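Local coordinates for protein Beta/alpha-amylase (Paenibacillus polymyxa, PDB 3VOC) that hydrolyses alpha-1,4-glucosidic linkages of starch, its family 14 beta-amylase domain removing successive maltose units from non-reducing chain ends, at residues L317-T322 with V354-E359. Numbering follows the deposited sequence.
Sequences LDLTFT and VRLNGE
Val354, just ahead of the seventh strand, 356-359, of a TIM barrel, places CG1 3.8 Å from CB of Leu319; this strand lies parallel to the sixth, 318-321, their axes diverging by 23°, and helix 338-352 connects the two in a beta-alpha-beta unit. Arg355 runs alongside Asp318, and a bend at chi3 (54°) turns NE to OD2 of Asp318 at 3.0 Å. That salt bridge lies in the guanidinium plane but meets OD2 from above the carboxylate plane; Lys153 is a second cationic partner of OD2. A water joins OD1 of Asp318 to the Arg355 backbone N, while Arg355 O accepts the nearly straight bond from Leu319 N (171°). Leu356 sets CD2 4.0 Å from CD2 of Leu319, on the face packed against helix 338-352. Backbone Asn357 bonds to the two residues flanking Thr320: its N donates to Leu319 O (2.8 Å) and its O accepts from Phe321 N (2.9 Å). On the barrel-interior face its OD1 receives Lys153 and a water shared with OG1 of Thr320. Past Gly358, Glu359, probably the catalytic proton acceptor, is salt-bridged by Lys279, which would probably stabilise the ionised form of Glu359. The Glu359 chain, extended beyond CG, crosses Thr320 at about a right angle, leaving OE2 3.6 Å from CG2 of Thr320.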
ATOM      1  N   LEU A 317      11.242  -7.966   2.880  1.00 15.82           N
ATOM      2  CA  LEU A 317      10.258  -7.012   3.399  1.00 15.75           C
ATOM      3  C   LEU A 317       9.140  -7.749   4.115  1.00 15.56           C
ATOM      4  O   LEU A 317       8.696  -8.825   3.668  1.00 15.68           O
ATOM      5  CB  LEU A 317       9.648  -6.192   2.259  1.00 15.22           C
ATOM      6  CG  LEU A 317      10.637  -5.340   1.435  1.00 16.00           C
ATOM      7  CD1 LEU A 317       9.969  -4.724   0.228  1.00 14.66           C
ATOM      8  CD2 LEU A 317      11.283  -4.246   2.285  1.00 15.93           C
ATOM      9  N   ASP A 318       8.679  -7.173   5.221  1.00 15.22           N
ATOM     10  CA  ASP A 318       7.533  -7.720   5.932  1.00 15.26           C
ATOM     11  C   ASP A 318       6.267  -7.281   5.224  1.00 15.02           C
ATOM     12  O   ASP A 318       6.267  -6.274   4.520  1.00 14.85           O
ATOM     13  CB  ASP A 318       7.522  -7.243   7.385  1.00 15.50           C
ATOM     14  CG  ASP A 318       8.640  -7.867   8.221  1.00 15.78           C
ATOM     15  OD1 ASP A 318       9.415  -8.688   7.706  1.00 16.45           O
ATOM     16  OD2 ASP A 318       8.724  -7.546   9.414  1.00 18.37           O
ATOM     17  N   LEU A 319       5.193  -8.039   5.410  1.00 14.80           N
ATOM     18  CA  LEU A 319       3.945  -7.767   4.690  1.00 15.48           C
ATOM     19  C   LEU A 319       2.888  -7.246   5.645  1.00 15.76           C
ATOM     20  O   LEU A 319       2.597  -7.880   6.666  1.00 15.96           O
ATOM     21  CB  LEU A 319       3.443  -9.043   3.988  1.00 14.64           C
ATOM     22  CG  LEU A 319       2.034  -9.004   3.375  1.00 15.54           C
ATOM     23  CD1 LEU A 319       2.042  -7.985   2.280  1.00 14.98           C
ATOM     24  CD2 LEU A 319       1.643 -10.380   2.812  1.00 16.59           C
ATOM     25  N   THR A 320       2.315  -6.091   5.312  1.00 16.27           N
ATOM     26  CA  THR A 320       1.163  -5.574   6.028  1.00 16.22           C
ATOM     27  C   THR A 320      -0.064  -5.856   5.165  1.00 16.28           C
ATOM     28  O   THR A 320      -0.092  -5.546   3.957  1.00 16.11           O
ATOM     29  CB  THR A 320       1.301  -4.063   6.313  1.00 16.91           C
ATOM     30  OG1 THR A 320       2.402  -3.852   7.209  1.00 18.89           O
ATOM     31  CG2 THR A 320       0.002  -3.475   6.917  1.00 17.28           C
ATOM     32  N   PHE A 321      -1.065  -6.467   5.773  1.00 15.72           N
ATOM     33  CA  PHE A 321      -2.329  -6.637   5.094  1.00 16.92           C
ATOM     34  C   PHE A 321      -3.424  -5.960   5.899  1.00 17.95           C
ATOM     35  O   PHE A 321      -3.205  -5.562   7.046  1.00 18.38           O
ATOM     36  CB  PHE A 321      -2.636  -8.120   4.798  1.00 16.62           C
ATOM     37  CG  PHE A 321      -3.671  -8.304   3.718  1.00 16.03           C
ATOM     38  CD1 PHE A 321      -3.420  -7.852   2.422  1.00 15.47           C
ATOM     39  CD2 PHE A 321      -4.909  -8.881   4.005  1.00 15.58           C
ATOM     40  CE1 PHE A 321      -4.395  -7.985   1.413  1.00 15.55           C
ATOM     41  CE2 PHE A 321      -5.892  -9.031   2.997  1.00 15.10           C
ATOM     42  CZ  PHE A 321      -5.633  -8.579   1.709  1.00 13.09           C
ATOM     43  N   THR A 322      -4.595  -5.812   5.284  1.00 18.93           N
ATOM     44  CA  THR A 322      -5.669  -4.994   5.831  1.00 18.95           C
ATOM     45  C   THR A 322      -7.000  -5.740   5.740  1.00 19.30           C
ATOM     46  O   THR A 322      -7.034  -6.909   5.324  1.00 19.32           O
ATOM     47  CB  THR A 322      -5.727  -3.634   5.082  1.00 19.65           C
ATOM     48  OG1 THR A 322      -6.774  -2.833   5.626  1.00 18.63           O
ATOM     49  CG2 THR A 322      -5.970  -3.847   3.594  1.00 19.25           C
ATOM     50  N   VAL A 354       6.920 -15.280   5.456  1.00 19.14           N
ATOM     51  CA  VAL A 354       6.867 -13.815   5.390  1.00 18.32           C
ATOM     52  C   VAL A 354       6.153 -13.292   6.634  1.00 17.58           C
ATOM     53  O   VAL A 354       5.013 -13.670   6.900  1.00 17.42           O
ATOM     54  CB  VAL A 354       6.169 -13.323   4.099  1.00 17.95           C
ATOM     55  CG1 VAL A 354       5.994 -11.795   4.107  1.00 17.15           C
ATOM     56  CG2 VAL A 354       6.977 -13.753   2.863  1.00 18.78           C
ATOM     57  N   ARG A 355       6.826 -12.435   7.397  1.00 17.11           N
ATOM     58  CA  ARG A 355       6.240 -11.861   8.613  1.00 16.40           C
ATOM     59  C   ARG A 355       5.015 -11.007   8.282  1.00 16.53           C
ATOM     60  O   ARG A 355       5.086 -10.128   7.415  1.00 16.02           O
ATOM     61  CB  ARG A 355       7.264 -11.008   9.349  1.00 17.02           C
ATOM     62  CG  ARG A 355       8.458 -11.808   9.944  1.00 17.50           C
ATOM     63  CD  ARG A 355       9.580 -10.882  10.373  1.00 18.37           C
ATOM     64  NE  ARG A 355       9.109  -9.835  11.285  1.00 19.61           N
ATOM     65  CZ  ARG A 355       9.068  -9.949  12.613  1.00 21.32           C
ATOM     66  NH1 ARG A 355       9.469 -11.065  13.215  1.00 20.73           N
ATOM     67  NH2 ARG A 355       8.633  -8.939  13.350  1.00 21.20           N
ATOM     68  N   LEU A 356       3.912 -11.264   8.987  1.00 15.96           N
ATOM     69  CA  LEU A 356       2.668 -10.520   8.806  1.00 16.05           C
ATOM     70  C   LEU A 356       2.422  -9.433   9.850  1.00 16.42           C
ATOM     71  O   LEU A 356       2.589  -9.646  11.060  1.00 15.48           O
ATOM     72  CB  LEU A 356       1.473 -11.462   8.827  1.00 15.79           C
ATOM     73  CG  LEU A 356       1.274 -12.372   7.633  1.00 16.61           C
ATOM     74  CD1 LEU A 356       0.470 -13.569   8.082  1.00 16.65           C
ATOM     75  CD2 LEU A 356       0.572 -11.642   6.455  1.00 16.57           C
ATOM     76  N   ASN A 357       1.994  -8.279   9.351  1.00 16.94           N
ATOM     77  CA  ASN A 357       1.438  -7.202  10.178  1.00 17.99           C
ATOM     78  C   ASN A 357       0.056  -6.844   9.642  1.00 17.08           C
ATOM     79  O   ASN A 357      -0.203  -6.982   8.446  1.00 16.59           O
ATOM     80  CB  ASN A 357       2.358  -5.976  10.151  1.00 18.52           C
ATOM     81  CG  ASN A 357       3.746  -6.273  10.720  1.00 22.84           C
ATOM     82  OD1 ASN A 357       4.731  -6.340   9.981  1.00 27.24           O
ATOM     83  ND2 ASN A 357       3.825  -6.455  12.040  1.00 24.11           N
ATOM     84  N   GLY A 358      -0.828  -6.377  10.518  1.00 17.01           N
ATOM     85  CA  GLY A 358      -2.236  -6.195  10.163  1.00 16.19           C
ATOM     86  C   GLY A 358      -2.778  -4.807  10.446  1.00 16.60           C
ATOM     87  O   GLY A 358      -2.209  -4.058  11.248  1.00 15.62           O
ATOM     88  N   GLU A 359      -3.873  -4.464   9.770  1.00 16.13           N
ATOM     89  CA  GLU A 359      -4.551  -3.181   9.969  1.00 16.29           C
ATOM     90  C   GLU A 359      -6.022  -3.429   9.750  1.00 15.92           C
ATOM     91  O   GLU A 359      -6.382  -4.377   9.063  1.00 15.18           O
ATOM     92  CB  GLU A 359      -4.119  -2.175   8.908  1.00 16.69           C
ATOM     93  CG  GLU A 359      -2.696  -1.709   9.031  1.00 19.35           C
ATOM     94  CD  GLU A 359      -2.322  -0.705   7.966  1.00 19.29           C
ATOM     95  OE1 GLU A 359      -3.169  -0.347   7.131  1.00 20.92           O
ATOM     96  OE2 GLU A 359      -1.166  -0.269   7.976  1.00 22.65           O
TER
HETATM   97  O   HOH W   1       9.346 -11.386   6.653  1.00 18.35           O
HETATM   98  O   HOH W   2       4.849  -4.969   7.204  1.00 16.58           O